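Omega-class glutathione S-transferase (Bombyx mori, PDB 3WD6) binds glutathione and probably catalyses glutathione transfer and the glutathione-dependent reduction of dehydroascorbate. Local coordinates at residues K29-M35 and D54-I60; K72-K77 and D86-E91. All coordinates share one frame; numbering follows the deposited sequence.

Interaction 1 (K29-M35 and D54-I60)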
loop_
_atom_site.group_PDB
_atom_site.type_symbol
_atom_site.label_atom_id
_atom_site.label_comp_id
_atom_site.label_asym_id
_atom_site.label_seq_id
_atom_site.Cartn_x
_atom_site.Cartn_y
_atom_site.Cartn_z
ATOM N N LYS A 29 -4.319 15.488 -16.288
ATOM C CA LYS A 29 -3.978 15.067 -14.929
ATOM C C LYS A 29 -3.311 13.690 -14.910
ATOM O O LYS A 29 -3.817 12.744 -15.522
ATOM C CB LYS A 29 -5.235 15.011 -14.063
ATOM C CG LYS A 29 -5.599 16.321 -13.371
ATOM C CD LYS A 29 -6.298 16.029 -12.040
ATOM C CE LYS A 29 -7.272 17.145 -11.635
ATOM N NZ LYS A 29 -6.613 18.465 -11.654
ATOM N N LEU A 30 -2.178 13.582 -14.217
ATOM C CA LEU A 30 -1.599 12.277 -13.919
ATOM C C LEU A 30 -2.691 11.410 -13.302
ATOM O O LEU A 30 -3.400 11.842 -12.370
ATOM C CB LEU A 30 -0.424 12.404 -12.950
ATOM C CG LEU A 30 0.383 11.104 -12.793
ATOM C CD1 LEU A 30 1.895 11.365 -12.823
ATOM C CD2 LEU A 30 -0.011 10.400 -11.525
ATOM N N ARG A 31 -2.840 10.199 -13.836
ATOM C CA ARG A 31 -3.925 9.316 -13.436
ATOM C C ARG A 31 -3.416 7.997 -12.872
ATOM O O ARG A 31 -2.524 7.348 -13.453
ATOM C CB ARG A 31 -4.832 9.023 -14.628
ATOM C CG ARG A 31 -5.703 7.772 -14.433
ATOM C CD ARG A 31 -6.504 7.467 -15.679
ATOM N NE ARG A 31 -7.374 8.584 -16.053
ATOM C CZ ARG A 31 -8.134 8.592 -17.142
ATOM N NH1 ARG A 31 -8.117 7.546 -17.958
ATOM N NH2 ARG A 31 -8.899 9.637 -17.418
ATOM N N VAL A 32 -4.008 7.577 -11.757
ATOM C CA VAL A 32 -3.680 6.276 -11.185
ATOM C C VAL A 32 -4.804 5.279 -11.436
ATOM O O VAL A 32 -5.941 5.524 -11.014
ATOM C CB VAL A 32 -3.490 6.369 -9.644
ATOM C CG1 VAL A 32 -3.045 5.017 -9.055
ATOM C CG2 VAL A 32 -2.492 7.465 -9.292
ATOM N N TYR A 33 -4.491 4.161 -12.097
ATOM C CA TYR A 33 -5.416 3.019 -12.115
ATOM C C TYR A 33 -5.245 2.270 -10.798
ATOM O O TYR A 33 -4.159 1.747 -10.494
ATOM C CB TYR A 33 -5.201 2.109 -13.349
ATOM C CG TYR A 33 -5.501 2.872 -14.616
ATOM C CD1 TYR A 33 -6.809 3.026 -15.056
ATOM C CD2 TYR A 33 -4.485 3.505 -15.338
ATOM C CE1 TYR A 33 -7.103 3.757 -16.192
ATOM C CE2 TYR A 33 -4.774 4.245 -16.485
ATOM C CZ TYR A 33 -6.085 4.365 -16.900
ATOM O OH TYR A 33 -6.398 5.097 -18.021
ATOM N N ASN A 34 -6.320 2.235 -10.016
ATOM C CA ASN A 34 -6.248 1.857 -8.609
ATOM C C ASN A 34 -7.334 0.849 -8.259
ATOM O O ASN A 34 -8.272 0.654 -9.052
ATOM C CB ASN A 34 -6.484 3.142 -7.796
ATOM C CG ASN A 34 -6.330 2.951 -6.299
ATOM O OD1 ASN A 34 -5.337 2.385 -5.815
ATOM N ND2 ASN A 34 -7.316 3.447 -5.545
ATOM N N MET A 35 -7.213 0.198 -7.098
ATOM C CA MET A 35 -8.417 -0.259 -6.410
ATOM C C MET A 35 -8.276 -0.006 -4.917
ATOM O O MET A 35 -7.220 -0.254 -4.330
ATOM C CB MET A 35 -8.840 -1.677 -6.775
ATOM C CG MET A 35 -8.368 -2.740 -5.860
ATOM S SD MET A 35 -9.504 -3.158 -4.492
ATOM C CE MET A 35 -8.678 -4.698 -4.017
ATOM N N ASP A 54 -0.532 16.637 -8.058
ATOM C CA ASP A 54 -1.942 16.561 -8.458
ATOM C C ASP A 54 -2.172 15.315 -9.325
ATOM O O ASP A 54 -1.350 14.976 -10.188
ATOM C CB ASP A 54 -2.404 17.820 -9.192
ATOM C CG ASP A 54 -3.927 17.903 -9.295
ATOM O OD1 ASP A 54 -4.606 17.689 -8.266
ATOM O OD2 ASP A 54 -4.452 18.147 -10.408
ATOM N N TYR A 55 -3.271 14.614 -9.065
ATOM C CA TYR A 55 -3.602 13.437 -9.845
ATOM C C TYR A 55 -5.079 13.117 -9.724
ATOM O O TYR A 55 -5.819 13.781 -8.979
ATOM C CB TYR A 55 -2.751 12.228 -9.426
ATOM C CG TYR A 55 -3.044 11.710 -8.034
ATOM C CD1 TYR A 55 -2.551 12.365 -6.910
ATOM C CD2 TYR A 55 -3.797 10.547 -7.841
ATOM C CE1 TYR A 55 -2.795 11.886 -5.629
ATOM C CE2 TYR A 55 -4.055 10.059 -6.563
ATOM C CZ TYR A 55 -3.549 10.735 -5.455
ATOM O OH TYR A 55 -3.798 10.278 -4.170
ATOM N N GLU A 56 -5.500 12.113 -10.489
ATOM C CA GLU A 56 -6.870 11.614 -10.446
ATOM C C GLU A 56 -6.801 10.095 -10.281
ATOM O O GLU A 56 -5.781 9.455 -10.628
ATOM C CB GLU A 56 -7.626 11.974 -11.738
ATOM C CG GLU A 56 -6.920 11.465 -13.001
ATOM C CD GLU A 56 -7.752 11.651 -14.260
ATOM O OE1 GLU A 56 -7.501 10.933 -15.258
ATOM O OE2 GLU A 56 -8.649 12.522 -14.259
ATOM N N VAL A 57 -7.881 9.523 -9.755
ATOM C CA VAL A 57 -7.939 8.091 -9.514
ATOM C C VAL A 57 -9.011 7.471 -10.393
ATOM O O VAL A 57 -10.129 7.960 -10.431
ATOM C CB VAL A 57 -8.294 7.785 -8.029
ATOM C CG1 VAL A 57 -8.461 6.280 -7.798
ATOM C CG2 VAL A 57 -7.249 8.379 -7.076
ATOM N N VAL A 58 -8.667 6.400 -11.100
ATOM C CA VAL A 58 -9.668 5.554 -11.744
ATOM C C VAL A 58 -9.672 4.188 -11.059
ATOM O O VAL A 58 -8.671 3.471 -11.094
ATOM C CB VAL A 58 -9.420 5.385 -13.270
ATOM C CG1 VAL A 58 -10.366 4.307 -13.843
ATOM C CG2 VAL A 58 -9.630 6.709 -13.991
ATOM N N ASN A 59 -10.781 3.837 -10.413
ATOM C CA ASN A 59 -10.852 2.571 -9.675
ATOM C C ASN A 59 -11.279 1.389 -10.534
ATOM O O ASN A 59 -12.139 1.521 -11.403
ATOM C CB ASN A 59 -11.737 2.722 -8.446
ATOM C CG ASN A 59 -11.055 3.515 -7.360
ATOM O OD1 ASN A 59 -9.831 3.396 -7.163
ATOM N ND2 ASN A 59 -11.824 4.345 -6.655
ATOM N N ILE A 60 -10.667 0.236 -10.300
ATOM C CA ILE A 60 -10.884 -0.919 -11.169
ATOM C C ILE A 60 -11.423 -2.111 -10.406
ATOM O O ILE A 60 -10.798 -2.561 -9.443
ATOM C CB ILE A 60 -9.575 -1.391 -11.829
ATOM C CG1 ILE A 60 -8.941 -0.273 -12.681
ATOM C CG2 ILE A 60 -9.822 -2.645 -12.612
ATOM C CD1 ILE A 60 -9.771 0.182 -13.874
HETATM O O HOH W 1 -6.328 12.413 -17.047
HETATM O O HOH W 2 -1.060 16.048 -12.950
#

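Interaction 2 (K72-K77 and D86-E91). With GSH (glutathione), chain J.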
loop_
_atom_site.group_PDB
_atom_site.type_symbol
_atom_site.label_atom_id
_atom_site.label_comp_id
_atom_site.label_asym_id
_atom_site.label_seq_id
_atom_site.Cartn_x
_atom_site.Cartn_y
_atom_site.Cartn_z
ATOM N N LYS A 72 -3.529 -0.300 -20.457
ATOM C CA LYS A 72 -2.901 0.624 -19.522
ATOM C C LYS A 72 -1.929 -0.096 -18.591
ATOM O O LYS A 72 -0.921 0.482 -18.156
ATOM C CB LYS A 72 -3.979 1.316 -18.681
ATOM C CG LYS A 72 -5.064 1.971 -19.504
ATOM C CD LYS A 72 -4.472 3.010 -20.468
ATOM C CE LYS A 72 -5.578 3.794 -21.146
ATOM N NZ LYS A 72 -5.002 4.654 -22.193
ATOM N N SER A 73 -2.240 -1.351 -18.277
ATOM C CA SER A 73 -1.449 -2.132 -17.322
ATOM C C SER A 73 -1.260 -3.577 -17.823
ATOM O O SER A 73 -2.114 -4.448 -17.618
ATOM C CB SER A 73 -2.124 -2.107 -15.937
ATOM O OG SER A 73 -1.246 -2.558 -14.916
ATOM N N ALA A 74 -0.130 -3.825 -18.472
ATOM C CA ALA A 74 0.079 -5.066 -19.209
ATOM C C ALA A 74 -0.214 -6.357 -18.427
ATOM O O ALA A 74 -0.706 -7.332 -19.008
ATOM C CB ALA A 74 1.491 -5.102 -19.817
ATOM N N PHE A 75 0.086 -6.385 -17.131
ATOM C CA PHE A 75 -0.134 -7.615 -16.363
ATOM C C PHE A 75 -1.537 -7.709 -15.778
ATOM O O PHE A 75 -1.795 -8.550 -14.904
ATOM C CB PHE A 75 0.890 -7.754 -15.240
ATOM C CG PHE A 75 2.311 -7.557 -15.686
ATOM C CD1 PHE A 75 2.687 -7.837 -17.001
ATOM C CD2 PHE A 75 3.278 -7.082 -14.790
ATOM C CE1 PHE A 75 3.998 -7.651 -17.417
ATOM C CE2 PHE A 75 4.592 -6.891 -15.198
ATOM C CZ PHE A 75 4.953 -7.173 -16.514
ATOM N N ALA A 76 -2.443 -6.860 -16.259
ATOM C CA ALA A 76 -3.795 -6.762 -15.689
ATOM C C ALA A 76 -3.803 -6.536 -14.157
ATOM O O ALA A 76 -4.687 -7.014 -13.444
ATOM C CB ALA A 76 -4.657 -7.980 -16.080
ATOM N N LYS A 77 -2.830 -5.776 -13.671
ATOM C CA LYS A 77 -2.745 -5.466 -12.249
ATOM C C LYS A 77 -2.893 -3.980 -11.965
ATOM O O LYS A 77 -2.764 -3.139 -12.883
ATOM C CB LYS A 77 -1.417 -5.963 -11.673
ATOM C CG LYS A 77 -1.372 -7.465 -11.464
ATOM C CD LYS A 77 0.050 -7.935 -11.208
ATOM C CE LYS A 77 0.112 -9.450 -11.181
ATOM N NZ LYS A 77 1.512 -9.948 -11.024
ATOM N N ASP A 86 -1.880 7.323 -23.355
ATOM C CA ASP A 86 -1.346 6.034 -23.774
ATOM C C ASP A 86 0.119 5.840 -23.381
ATOM O O ASP A 86 0.846 5.069 -24.033
ATOM C CB ASP A 86 -1.519 5.828 -25.287
ATOM C CG ASP A 86 -2.977 5.920 -25.732
ATOM O OD1 ASP A 86 -3.874 5.587 -24.920
ATOM O OD2 ASP A 86 -3.229 6.334 -26.893
ATOM N N VAL A 87 0.555 6.525 -22.323
ATOM C CA VAL A 87 1.892 6.291 -21.769
ATOM C C VAL A 87 1.774 5.973 -20.271
ATOM O O VAL A 87 1.446 6.853 -19.440
ATOM C CB VAL A 87 2.848 7.482 -22.035
ATOM C CG1 VAL A 87 4.221 7.229 -21.406
ATOM C CG2 VAL A 87 2.974 7.737 -23.547
ATOM N N THR A 88 2.021 4.707 -19.934
ATOM C CA THR A 88 1.747 4.237 -18.593
ATOM C C THR A 88 2.904 3.478 -17.984
ATOM O O THR A 88 3.718 2.866 -18.699
ATOM C CB THR A 88 0.537 3.308 -18.563
ATOM O OG1 THR A 88 0.832 2.144 -19.348
ATOM C CG2 THR A 88 -0.718 4.034 -19.086
ATOM N N ILE A 89 2.946 3.508 -16.653
ATOM C CA ILE A 89 3.906 2.737 -15.873
ATOM C C ILE A 89 3.106 1.871 -14.901
ATOM O O ILE A 89 2.082 2.317 -14.360
ATOM C CB ILE A 89 4.806 3.676 -15.044
ATOM C CG1 ILE A 89 5.560 4.631 -15.959
ATOM C CG2 ILE A 89 5.792 2.875 -14.207
ATOM C CD1 ILE A 89 6.664 3.950 -16.695
ATOM N N TYR A 90 3.563 0.649 -14.661
ATOM C CA TYR A 90 2.920 -0.192 -13.662
ATOM C C TYR A 90 3.976 -0.918 -12.858
ATOM O O TYR A 90 5.172 -0.784 -13.144
ATOM C CB TYR A 90 1.933 -1.169 -14.297
ATOM C CG TYR A 90 2.424 -1.752 -15.601
ATOM C CD1 TYR A 90 2.253 -1.067 -16.797
ATOM C CD2 TYR A 90 3.049 -2.989 -15.638
ATOM C CE1 TYR A 90 2.698 -1.595 -17.994
ATOM C CE2 TYR A 90 3.501 -3.526 -16.832
ATOM C CZ TYR A 90 3.321 -2.821 -18.007
ATOM O OH TYR A 90 3.774 -3.357 -19.190
ATOM N N GLU A 91 3.527 -1.694 -11.871
ATOM C CA GLU A 91 4.394 -2.223 -10.813
ATOM C C GLU A 91 4.629 -1.122 -9.789
ATOM O O GLU A 91 5.321 -0.137 -10.067
ATOM C CB GLU A 91 5.713 -2.783 -11.347
ATOM C CG GLU A 91 5.539 -4.087 -12.107
ATOM C CD GLU A 91 4.988 -5.187 -11.225
ATOM O OE1 GLU A 91 5.590 -5.466 -10.157
ATOM O OE2 GLU A 91 3.945 -5.776 -11.600
HETATM N N1 GSH J . 3.997 -6.571 -8.073
HETATM C CA1 GSH J . 2.806 -5.748 -8.313
HETATM C C1 GSH J . 2.971 -4.325 -7.791
HETATM O O11 GSH J . 2.345 -3.338 -8.324
HETATM O O12 GSH J . 3.779 -4.117 -6.818
HETATM C CB1 GSH J . 1.607 -6.443 -7.685
HETATM C CG1 GSH J . 0.325 -5.682 -7.575
HETATM C CD1 GSH J . -0.904 -6.517 -7.317
HETATM O OE1 GSH J . -0.829 -7.670 -6.907
HETATM N N2 GSH J . -2.203 -5.963 -7.551
HETATM C CA2 GSH J . -3.357 -6.834 -7.305
HETATM C C2 GSH J . -4.022 -7.104 -8.638
HETATM O O2 GSH J . -4.157 -6.177 -9.428
HETATM C CB2 GSH J . -4.325 -6.148 -6.408
HETATM S SG2 GSH J . -3.986 -6.101 -4.686
HETATM N N3 GSH J . -4.499 -8.432 -8.957
HETATM C CA3 GSH J . -5.147 -8.686 -10.245
HETATM C C3 GSH J . -6.132 -9.786 -10.269
HETATM O O31 GSH J . -7.143 -9.733 -9.518
HETATM O O32 GSH J . -5.961 -10.758 -11.045
#

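Interaction 1 (K29-M35 and D54-I60)
Arg31 beside Glu56 and Val32 beside Val57 belong to two parallel strands, 31-34 and 56-60, joined through helix 39-51 as the beta-alpha-beta unit of the thioredoxin-like N-terminal domain. Their axes come within 4.7 Å of each other. Backbone bonds pass from one strand to the other and back: Val32 N donates to Glu56 O at 2.8 Å, Val58 N to Val32 O, Asn34 N to Val58 O and Ile60 N to Asn34 O. The packing is tight on both faces of the pair. Toward helix 39-51, Val32 CG2 meets Tyr55 CD2 at 3.6 Å, and Leu48 of the helix touches both residues. On the other face Tyr33 and Val58 lie side by side, CD1 to CB 3.9 Å, while Val58 CG2 sits over one face of the Arg31 guanidinium. Glu56 places CG between its backbone N and carbonyl carbon (chi1 56°) and then extends, which carries OE1 to the guanidinium edge, 2.5 Å from Arg31 NE in a short salt bridge with the two planes only 20° apart. Arg31 NH1 donates to Tyr33 OH, which is also hydrogen-bonded to Glu82. The start of the pair is looser and wetter: one water bridges Lys29 O and Glu56 OE1, another Leu30 N and Asp54 O. There the exposed Lys29 NZ reaches the syn lone pair of Asp54 OD2 at 2.5 Å.

Interaction 2 (K72-K77 and D86-E91)
Tyr90 is used twice, its edge against one partner and its face against another: CE2 points at the centre of the Phe75 ring in a T-shaped stack (planes 79° apart, centroids 5.2 Å), while one face lies over the Ser73-Ala74 peptide, with Ala74 N 3.6 Å from Tyr90 CZ. The contact joins the outer strand 87-90 of the thioredoxin-like sheet to the loop after helix 69-72, where Ser73 to Ala76 form a type I beta turn. The turn is tied by Ala76 N to Ser73 O, and Ser73 OG bonds Lys77 O at 2.6 Å. Putting CG between the backbone N and the carbonyl carbon (chi1 39°) sends the Tyr90 ring across to this turn. With an alanine here, Phe75 would probably lose the edge packed on its face and be freer to turn, and the Ser73-Ala74 peptide would lose its cover. Toward the start of the strand the contact turns polar. Thr88 OG1 donates to Lys72 O at 2.7 Å, approaching well off the carbonyl plane, and Lys72 NZ makes a salt bridge to Asp86 OD1 as well as one to Glu82. At the other end lies the glutathione pocket, where Ala76 and Lys77 also line the ligand. Glu91, at the N-cap of helix 92-102, presents OE2 to the Phe75 ring edge, 3.5 Å from CD2, and its OE1 accepts a 2.8 Å bond from the glutathione amine N1.

Both interactions belong to one mixed sheet. Interaction 1 forms its buried parallel centre, strand on strand, through regular backbone bonds and apolar packing; interaction 2 sits at its outer strand and is only partly buried, a loop held by a hydroxyl, a salt bridge and an aromatic pair without strand pairing. Charge is found in both: at the exposed Lys29 end and along one face of interaction 1, and at both ends of interaction 2, where Lys72 meets Asp86 and Glu91 meets glutathione. Strand 80-82 lies between them, and its Glu82 serves both, bonding Tyr33 and Lys72; Tyr33 OH also packs 3.5 Å from Lys72 CE. Interaction 2 contributes residues to the glutathione pocket, whereas interaction 1 approaches it through Met35 and Ile60.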